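Local coordinates for protein putative transcriptional regulator (Streptomyces coelicolor, PDB 2ZB9) that probably binds regulatory DNA as a transcription factor of the TetR family, through a predicted helix-turn-helix motif, at residues 29-34 / 50-55; 35-40 / 73-78; 67-72 / 133-138. One frame throughout, in Å; residues are numbered along the deposited sequence.

Contact 1 of 3, residues 29-34 / 50-55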
loop_
_atom_site.group_PDB
_atom_site.type_symbol
_atom_site.label_atom_id
_atom_site.label_comp_id
_atom_site.label_asym_id
_atom_site.label_seq_id
_atom_site.Cartn_x
_atom_site.Cartn_y
_atom_site.Cartn_z
ATOM N N LEU A 29 -13.179 21.433 11.839
ATOM C CA LEU A 29 -12.120 20.542 11.373
ATOM C C LEU A 29 -11.078 20.351 12.482
ATOM O O LEU A 29 -10.530 19.262 12.665
ATOM C CB LEU A 29 -11.485 21.136 10.114
ATOM C CG LEU A 29 -11.408 20.293 8.834
ATOM C CD1 LEU A 29 -12.586 19.350 8.719
ATOM C CD2 LEU A 29 -11.342 21.229 7.643
ATOM N N HIS A 30 -10.816 21.410 13.239
ATOM C CA HIS A 30 -9.864 21.315 14.339
ATOM C C HIS A 30 -10.429 20.370 15.399
ATOM O O HIS A 30 -9.708 19.537 15.952
ATOM C CB HIS A 30 -9.620 22.684 14.974
ATOM C CG HIS A 30 -8.702 22.634 16.156
ATOM N ND1 HIS A 30 -7.334 22.529 16.032
ATOM C CD2 HIS A 30 -8.962 22.619 17.485
ATOM C CE1 HIS A 30 -6.789 22.451 17.233
ATOM N NE2 HIS A 30 -7.754 22.502 18.132
ATOM N N ALA A 31 -11.722 20.501 15.684
ATOM C CA ALA A 31 -12.353 19.639 16.677
ATOM C C ALA A 31 -12.316 18.192 16.199
ATOM O O ALA A 31 -12.081 17.282 16.990
ATOM C CB ALA A 31 -13.796 20.072 16.924
ATOM N N VAL A 32 -12.556 17.978 14.906
ATOM C CA VAL A 32 -12.534 16.625 14.358
ATOM C C VAL A 32 -11.153 15.988 14.503
ATOM O O VAL A 32 -11.032 14.842 14.938
ATOM C CB VAL A 32 -12.906 16.609 12.869
ATOM C CG1 VAL A 32 -12.764 15.189 12.314
ATOM C CG2 VAL A 32 -14.331 17.116 12.682
ATOM N N GLY A 33 -10.117 16.739 14.139
ATOM C CA GLY A 33 -8.765 16.226 14.228
ATOM C C GLY A 33 -8.381 15.854 15.645
ATOM O O GLY A 33 -7.757 14.815 15.873
ATOM N N GLU A 34 -8.765 16.701 16.598
ATOM C CA GLU A 34 -8.464 16.485 18.010
ATOM C C GLU A 34 -9.133 15.215 18.539
ATOM O O GLU A 34 -8.508 14.410 19.233
ATOM C CB GLU A 34 -8.922 17.699 18.829
ATOM C CG GLU A 34 -9.862 17.359 19.986
ATOM C CD GLU A 34 -11.047 18.315 20.092
ATOM O OE1 GLU A 34 -10.838 19.497 20.464
ATOM O OE2 GLU A 34 -12.188 17.878 19.796
ATOM N N ALA A 50 -20.614 18.192 16.767
ATOM C CA ALA A 50 -21.526 19.316 16.913
ATOM C C ALA A 50 -21.518 19.836 18.349
ATOM O O ALA A 50 -21.519 21.043 18.573
ATOM C CB ALA A 50 -22.933 18.903 16.514
ATOM N N ARG A 51 -21.500 18.925 19.318
ATOM C CA ARG A 51 -21.501 19.317 20.725
ATOM C C ARG A 51 -20.210 20.021 21.112
ATOM O O ARG A 51 -20.226 21.055 21.771
ATOM C CB ARG A 51 -21.696 18.090 21.627
ATOM C CG ARG A 51 -21.765 18.427 23.118
ATOM C CD ARG A 51 -22.120 17.215 23.974
ATOM N NE ARG A 51 -21.089 16.180 23.930
ATOM C CZ ARG A 51 -19.887 16.294 24.487
ATOM N NH1 ARG A 51 -19.552 17.400 25.142
ATOM N NH2 ARG A 51 -19.013 15.301 24.382
ATOM N N VAL A 52 -19.093 19.449 20.683
ATOM C CA VAL A 52 -17.773 19.981 20.986
ATOM C C VAL A 52 -17.463 21.319 20.320
ATOM O O VAL A 52 -16.790 22.171 20.906
ATOM C CB VAL A 52 -16.681 18.967 20.575
ATOM C CG1 VAL A 52 -15.311 19.544 20.833
ATOM C CG2 VAL A 52 -16.864 17.667 21.353
ATOM N N SER A 53 -17.946 21.508 19.097
ATOM C CA SER A 53 -17.676 22.746 18.369
ATOM C C SER A 53 -18.722 23.838 18.580
ATOM O O SER A 53 -18.420 25.022 18.447
ATOM C CB SER A 53 -17.557 22.452 16.873
ATOM O OG SER A 53 -18.808 22.051 16.338
ATOM N N GLY A 54 -19.949 23.441 18.896
ATOM C CA GLY A 54 -21.010 24.415 19.092
ATOM C C GLY A 54 -21.728 24.712 17.786
ATOM O O GLY A 54 -22.586 25.587 17.721
ATOM N N VAL A 55 -21.367 23.984 16.735
ATOM C CA VAL A 55 -21.984 24.161 15.423
ATOM C C VAL A 55 -23.013 23.046 15.228
ATOM O O VAL A 55 -22.743 21.883 15.530
ATOM C CB VAL A 55 -20.912 24.105 14.308
ATOM C CG1 VAL A 55 -21.564 24.252 12.928
ATOM C CG2 VAL A 55 -19.872 25.211 14.541
#
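A31 and V52 meet where helix 20-39 passes the end of helix 46-53. CB of A31 points at the other segment and lies 4.2 Å from CG1 of V52, while S53 CB sits 4.5 Å from the same A31 CB. The CA atoms of A31 and S53, 6.4 Å apart, mark the closest backbone approach. On V52 it is the CG1 branch that does the touching: anti to the backbone N (chi1 178°), it faces both A31 and E34. The side chain of E34, bent at chi2, slants across that branch and brings OE2 to 3.7 Å from V52 CG1, a van der Waals contact near solvent, V52 being exposed and E34 partly so. Its place is less certain, for OE2 also lies 2.9 Å from A31 O without a hydrogen bond. S53 turns its hydroxyl to its own backbone: OG accepts from V55 N at 3.2 Å, an ST turn spanning the helix end at G54, and is also hydrogen-bonded to V49 O. Burying only 107 Å², this is a light touch, apolar at A31 and V52 with a carboxylate beside the valine, between the first helix of a TetR-type N-terminal domain and the leading helix of its predicted helix-turn-helix.

Contact 2 of 3, residues 35-40 / 73-78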
loop_
_atom_site.group_PDB
_atom_site.type_symbol
_atom_site.label_atom_id
_atom_site.label_comp_id
_atom_site.label_asym_id
_atom_site.label_seq_id
_atom_site.Cartn_x
_atom_site.Cartn_y
_atom_site.Cartn_z
ATOM N N LEU A 35 -10.407 15.047 18.209
ATOM C CA LEU A 35 -11.167 13.880 18.646
ATOM C C LEU A 35 -10.647 12.623 17.957
ATOM O O LEU A 35 -10.416 11.595 18.590
ATOM C CB LEU A 35 -12.647 14.074 18.314
ATOM C CG LEU A 35 -13.632 12.990 18.749
ATOM C CD1 LEU A 35 -13.561 12.803 20.261
ATOM C CD2 LEU A 35 -15.042 13.392 18.325
ATOM N N LEU A 36 -10.459 12.721 16.649
ATOM C CA LEU A 36 -9.978 11.605 15.847
ATOM C C LEU A 36 -8.631 11.068 16.341
ATOM O O LEU A 36 -8.471 9.867 16.536
ATOM C CB LEU A 36 -9.869 12.059 14.387
ATOM C CG LEU A 36 -9.680 11.033 13.276
ATOM C CD1 LEU A 36 -10.785 10.004 13.330
ATOM C CD2 LEU A 36 -9.678 11.755 11.939
ATOM N N LEU A 37 -7.672 11.964 16.563
ATOM C CA LEU A 37 -6.341 11.564 17.010
ATOM C C LEU A 37 -6.221 11.089 18.455
ATOM O O LEU A 37 -5.249 10.415 18.803
ATOM C CB LEU A 37 -5.345 12.705 16.778
ATOM C CG LEU A 37 -4.444 12.635 15.539
ATOM C CD1 LEU A 37 -5.255 12.328 14.285
ATOM C CD2 LEU A 37 -3.704 13.963 15.401
ATOM N N THR A 38 -7.182 11.432 19.306
ATOM C CA THR A 38 -7.106 10.996 20.697
ATOM C C THR A 38 -8.019 9.816 20.997
ATOM O O THR A 38 -7.708 8.990 21.854
ATOM C CB THR A 38 -7.478 12.127 21.676
ATOM O OG1 THR A 38 -8.874 12.424 21.561
ATOM C CG2 THR A 38 -6.681 13.376 21.370
ATOM N N GLU A 39 -9.144 9.731 20.292
ATOM C CA GLU A 39 -10.097 8.657 20.535
ATOM C C GLU A 39 -10.330 7.654 19.404
ATOM O O GLU A 39 -10.956 6.616 19.623
ATOM C CB GLU A 39 -11.431 9.260 20.975
ATOM C CG GLU A 39 -11.356 9.905 22.352
ATOM C CD GLU A 39 -12.677 10.478 22.820
ATOM O OE1 GLU A 39 -13.713 9.795 22.678
ATOM O OE2 GLU A 39 -12.676 11.609 23.347
ATOM N N GLY A 40 -9.843 7.952 18.205
ATOM C CA GLY A 40 -10.030 7.025 17.101
ATOM C C GLY A 40 -11.270 7.273 16.261
ATOM O O GLY A 40 -12.188 7.983 16.667
ATOM N N ASP A 73 -11.302 14.406 6.083
ATOM C CA ASP A 73 -11.022 15.833 5.971
ATOM C C ASP A 73 -10.368 16.323 7.263
ATOM O O ASP A 73 -9.406 17.093 7.229
ATOM C CB ASP A 73 -12.315 16.602 5.700
ATOM C CG ASP A 73 -12.076 17.942 5.017
ATOM O OD1 ASP A 73 -10.912 18.270 4.687
ATOM O OD2 ASP A 73 -13.070 18.669 4.800
ATOM N N GLY A 74 -10.884 15.873 8.404
ATOM C CA GLY A 74 -10.296 16.281 9.670
ATOM C C GLY A 74 -8.874 15.751 9.786
ATOM O O GLY A 74 -7.967 16.445 10.259
ATOM N N TYR A 75 -8.665 14.517 9.341
ATOM C CA TYR A 75 -7.340 13.922 9.418
ATOM C C TYR A 75 -6.341 14.680 8.556
ATOM O O TYR A 75 -5.253 15.021 9.015
ATOM C CB TYR A 75 -7.373 12.458 8.982
ATOM C CG TYR A 75 -6.045 11.771 9.180
ATOM C CD1 TYR A 75 -5.631 11.365 10.448
ATOM C CD2 TYR A 75 -5.172 11.587 8.111
ATOM C CE1 TYR A 75 -4.371 10.794 10.646
ATOM C CE2 TYR A 75 -3.916 11.022 8.295
ATOM C CZ TYR A 75 -3.521 10.630 9.561
ATOM O OH TYR A 75 -2.267 10.093 9.734
ATOM N N PHE A 76 -6.709 14.956 7.308
ATOM C CA PHE A 76 -5.811 15.677 6.409
ATOM C C PHE A 76 -5.335 16.991 7.039
ATOM O O PHE A 76 -4.143 17.310 7.029
ATOM C CB PHE A 76 -6.508 15.939 5.066
ATOM C CG PHE A 76 -5.672 16.723 4.091
ATOM C CD1 PHE A 76 -5.583 18.115 4.183
ATOM C CD2 PHE A 76 -4.953 16.068 3.090
ATOM C CE1 PHE A 76 -4.789 18.844 3.295
ATOM C CE2 PHE A 76 -4.157 16.783 2.199
ATOM C CZ PHE A 76 -4.072 18.179 2.299
ATOM N N HIS A 77 -6.267 17.750 7.599
ATOM C CA HIS A 77 -5.917 19.021 8.222
ATOM C C HIS A 77 -5.165 18.897 9.549
ATOM O O HIS A 77 -4.458 19.814 9.953
ATOM C CB HIS A 77 -7.180 19.865 8.378
ATOM C CG HIS A 77 -7.729 20.334 7.068
ATOM N ND1 HIS A 77 -7.196 21.402 6.380
ATOM C CD2 HIS A 77 -8.692 19.816 6.269
ATOM C CE1 HIS A 77 -7.803 21.521 5.214
ATOM N NE2 HIS A 77 -8.714 20.571 5.121
ATOM N N ALA A 78 -5.301 17.758 10.217
ATOM C CA ALA A 78 -4.605 17.546 11.481
ATOM C C ALA A 78 -3.112 17.244 11.286
ATOM O O ALA A 78 -2.294 17.589 12.134
ATOM C CB ALA A 78 -5.263 16.408 12.252
#
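L36 and Y75 form the tight part of this contact, between two helix segments whose axes pass 10.3 Å apart at nearly a right angle (signed crossing -88°). With chi1 at -167° the L36 chain extends away from its own amide and CD2 crosses to Y75, where it lies 3.8 Å from CB and 3.9 Å from the backbone N. The same methyl stands at the edge of the tyrosine ring, near its plane. Both L36 and Y75 are buried, and I114 of helix 110-122 packs on each of them.

The other part is looser. The CB of L37 does not point straight at helix 67-83, yet its branched end comes nearer, and CD1 approaches Y75 CD1 to 4.0 Å obliquely to the ring, the two side chains crossing at about a right angle. L37 CD2 then reaches CB of A78 at 4.3 Å, and both of these residues are partly exposed.

Across the interface the side-chain to side-chain contacts are all carbon on carbon, and only 167 Å² is buried. For the buried L36 and Y75 part, the chemistry is consistent with cohesion by close packing and exclusion of water, with directional polar bonds made to other partners: D73 is salt-bridged to R25 and E39 to R48.

Contact 3 of 3, residues 67-72 / 133-138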
loop_
_atom_site.group_PDB
_atom_site.type_symbol
_atom_site.label_atom_id
_atom_site.label_comp_id
_atom_site.label_asym_id
_atom_site.label_seq_id
_atom_site.Cartn_x
_atom_site.Cartn_y
_atom_site.Cartn_z
ATOM N N LYS A 67 -19.653 10.111 7.576
ATOM C CA LYS A 67 -18.700 9.949 8.659
ATOM C C LYS A 67 -17.299 9.800 8.052
ATOM O O LYS A 67 -16.322 10.349 8.568
ATOM C CB LYS A 67 -19.093 8.709 9.467
ATOM C CG LYS A 67 -17.991 8.060 10.280
ATOM C CD LYS A 67 -17.542 8.915 11.439
ATOM C CE LYS A 67 -16.577 8.130 12.316
ATOM N NZ LYS A 67 -17.241 6.931 12.905
ATOM N N GLY A 68 -17.217 9.065 6.946
ATOM C CA GLY A 68 -15.946 8.860 6.274
ATOM C C GLY A 68 -15.322 10.165 5.822
ATOM O O GLY A 68 -14.144 10.414 6.072
ATOM N N ALA A 69 -16.114 11.004 5.159
ATOM C CA ALA A 69 -15.634 12.297 4.688
ATOM C C ALA A 69 -15.235 13.190 5.858
ATOM O O ALA A 69 -14.263 13.948 5.769
ATOM C CB ALA A 69 -16.708 12.987 3.858
ATOM N N LEU A 70 -15.988 13.102 6.949
ATOM C CA LEU A 70 -15.703 13.905 8.133
ATOM C C LEU A 70 -14.339 13.530 8.707
ATOM O O LEU A 70 -13.504 14.393 8.964
ATOM C CB LEU A 70 -16.784 13.696 9.197
ATOM C CG LEU A 70 -16.635 14.533 10.469
ATOM C CD1 LEU A 70 -16.809 16.010 10.141
ATOM C CD2 LEU A 70 -17.672 14.098 11.489
ATOM N N ALA A 71 -14.117 12.236 8.896
ATOM C CA ALA A 71 -12.853 11.759 9.437
ATOM C C ALA A 71 -11.666 12.092 8.532
ATOM O O ALA A 71 -10.660 12.616 9.011
ATOM C CB ALA A 71 -12.925 10.261 9.675
ATOM N N LEU A 72 -11.787 11.801 7.236
ATOM C CA LEU A 72 -10.701 12.058 6.280
ATOM C C LEU A 72 -10.311 13.527 6.173
ATOM O O LEU A 72 -9.128 13.861 6.151
ATOM C CB LEU A 72 -11.063 11.552 4.875
ATOM C CG LEU A 72 -10.817 10.107 4.410
ATOM C CD1 LEU A 72 -9.438 9.636 4.871
ATOM C CD2 LEU A 72 -11.883 9.193 4.938
ATOM N N ARG A 133 -9.550 9.318 -1.619
ATOM C CA ARG A 133 -8.772 9.985 -2.660
ATOM C C ARG A 133 -9.050 11.490 -2.708
ATOM O O ARG A 133 -8.126 12.306 -2.724
ATOM C CB ARG A 133 -9.082 9.378 -4.038
ATOM C CG ARG A 133 -8.597 7.937 -4.230
ATOM C CD ARG A 133 -8.585 7.540 -5.711
ATOM N NE ARG A 133 -9.930 7.401 -6.269
ATOM C CZ ARG A 133 -10.730 6.359 -6.044
ATOM N NH1 ARG A 133 -10.321 5.356 -5.276
ATOM N NH2 ARG A 133 -11.944 6.319 -6.583
ATOM N N GLN A 134 -10.324 11.861 -2.720
ATOM C CA GLN A 134 -10.685 13.275 -2.804
ATOM C C GLN A 134 -10.294 14.125 -1.607
ATOM O O GLN A 134 -9.916 15.280 -1.767
ATOM C CB GLN A 134 -12.192 13.422 -3.059
ATOM C CG GLN A 134 -12.591 13.072 -4.491
ATOM C CD GLN A 134 -14.099 13.067 -4.720
ATOM O OE1 GLN A 134 -14.560 12.921 -5.854
ATOM N NE2 GLN A 134 -14.870 13.216 -3.647
ATOM N N LEU A 135 -10.369 13.554 -0.410
ATOM C CA LEU A 135 -10.058 14.312 0.791
ATOM C C LEU A 135 -8.662 14.083 1.373
ATOM O O LEU A 135 -8.191 14.884 2.178
ATOM C CB LEU A 135 -11.127 14.026 1.850
ATOM C CG LEU A 135 -12.554 14.366 1.401
ATOM C CD1 LEU A 135 -13.555 13.841 2.424
ATOM C CD2 LEU A 135 -12.696 15.881 1.223
ATOM N N TYR A 136 -7.993 13.008 0.969
ATOM C CA TYR A 136 -6.658 12.757 1.495
ATOM C C TYR A 136 -5.543 12.446 0.492
ATOM O O TYR A 136 -4.719 13.306 0.195
ATOM C CB TYR A 136 -6.689 11.637 2.543
ATOM C CG TYR A 136 -5.390 11.538 3.308
ATOM C CD1 TYR A 136 -5.071 12.476 4.297
ATOM C CD2 TYR A 136 -4.450 10.551 3.008
ATOM C CE1 TYR A 136 -3.850 12.435 4.962
ATOM C CE2 TYR A 136 -3.223 10.501 3.667
ATOM C CZ TYR A 136 -2.929 11.445 4.641
ATOM O OH TYR A 136 -1.717 11.411 5.293
ATOM N N SER A 137 -5.519 11.224 -0.030
ATOM C CA SER A 137 -4.438 10.811 -0.922
ATOM C C SER A 137 -4.157 11.650 -2.164
ATOM O O SER A 137 -2.994 11.904 -2.474
ATOM C CB SER A 137 -4.609 9.337 -1.324
ATOM O OG SER A 137 -5.792 9.128 -2.068
ATOM N N ALA A 138 -5.191 12.074 -2.883
ATOM C CA ALA A 138 -4.954 12.869 -4.085
ATOM C C ALA A 138 -4.148 14.122 -3.764
ATOM O O ALA A 138 -3.197 14.453 -4.471
ATOM C CB ALA A 138 -6.274 13.254 -4.754
#
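L135 reaches from helix 126-153 to the side of helix 67-83, and its side chain can be followed atom by atom. Its CB points at the other segment and rests 3.9 Å from CB of L72, at the closest approach of the two backbones, where the CA atoms of L72 and L135 are 6.0 Å apart. From there CG is anti to the carbonyl carbon (chi1 -58°), and the branch continues along helix 67-83 towards its beginning. At the tip CD1 does the work: it lies 3.6 Å from CB of A69, and 3.4 Å from both the CA and the carbonyl O of that residue, so that the methyl fits against backbone as well as side chain. The same CD1 is 4.2 Å from L72 CB, and is therefore held between the A69 and L72 positions, one turn apart on one helix.

Beyond this leucine, the end of L72, whose branches are less surely placed, comes near CB of Y136, with the two side chains crossing at about a right angle. CB of Y136 points towards helix 67-83, but the end of its side chain leads away; its ring meets that of Y75 with the planes at about 55°. The segment axes pass at 9.4 Å and 33°, and a wider pi-type turn spans 133-137, where A138 N bonds to R133 O. On another side of this segment S137 OG is hydrogen-bonded to D182 of the second subunit.

L128 and Y132 of helix 126-153, with L118 of helix 110-122, pack further on L72. The 190 Å² buried between the segments joins helix 67-83, which follows the predicted helix-turn-helix, to helix 126-153 of the C-terminal region through largely apolar contacts, with no polar bond between the segments to fix their angle.

In the fold
From the N terminus, helix 20-39 enters contact 1 and then contact 2. Contact 1 closes the shortest loop, when helix 46-53 returns to residues 29-34. Segment 35-40 lies within that loop but pairs with 73-78 beyond it, so contacts 1 and 2 cross. Contact 3 opens at 67-72, after contact 1 has closed and before contact 2 does; contacts 2 and 3 therefore cross too, sharing helix 67-83. That helix is the common element: V32 CG1 packs 3.8 Å from G74 CA, and F76 CB lies 3.5 Å from L135 O. Together they tie the predicted helix-turn-helix, through helices 20-39 and 67-83, to helix 126-153 of the C-terminal region.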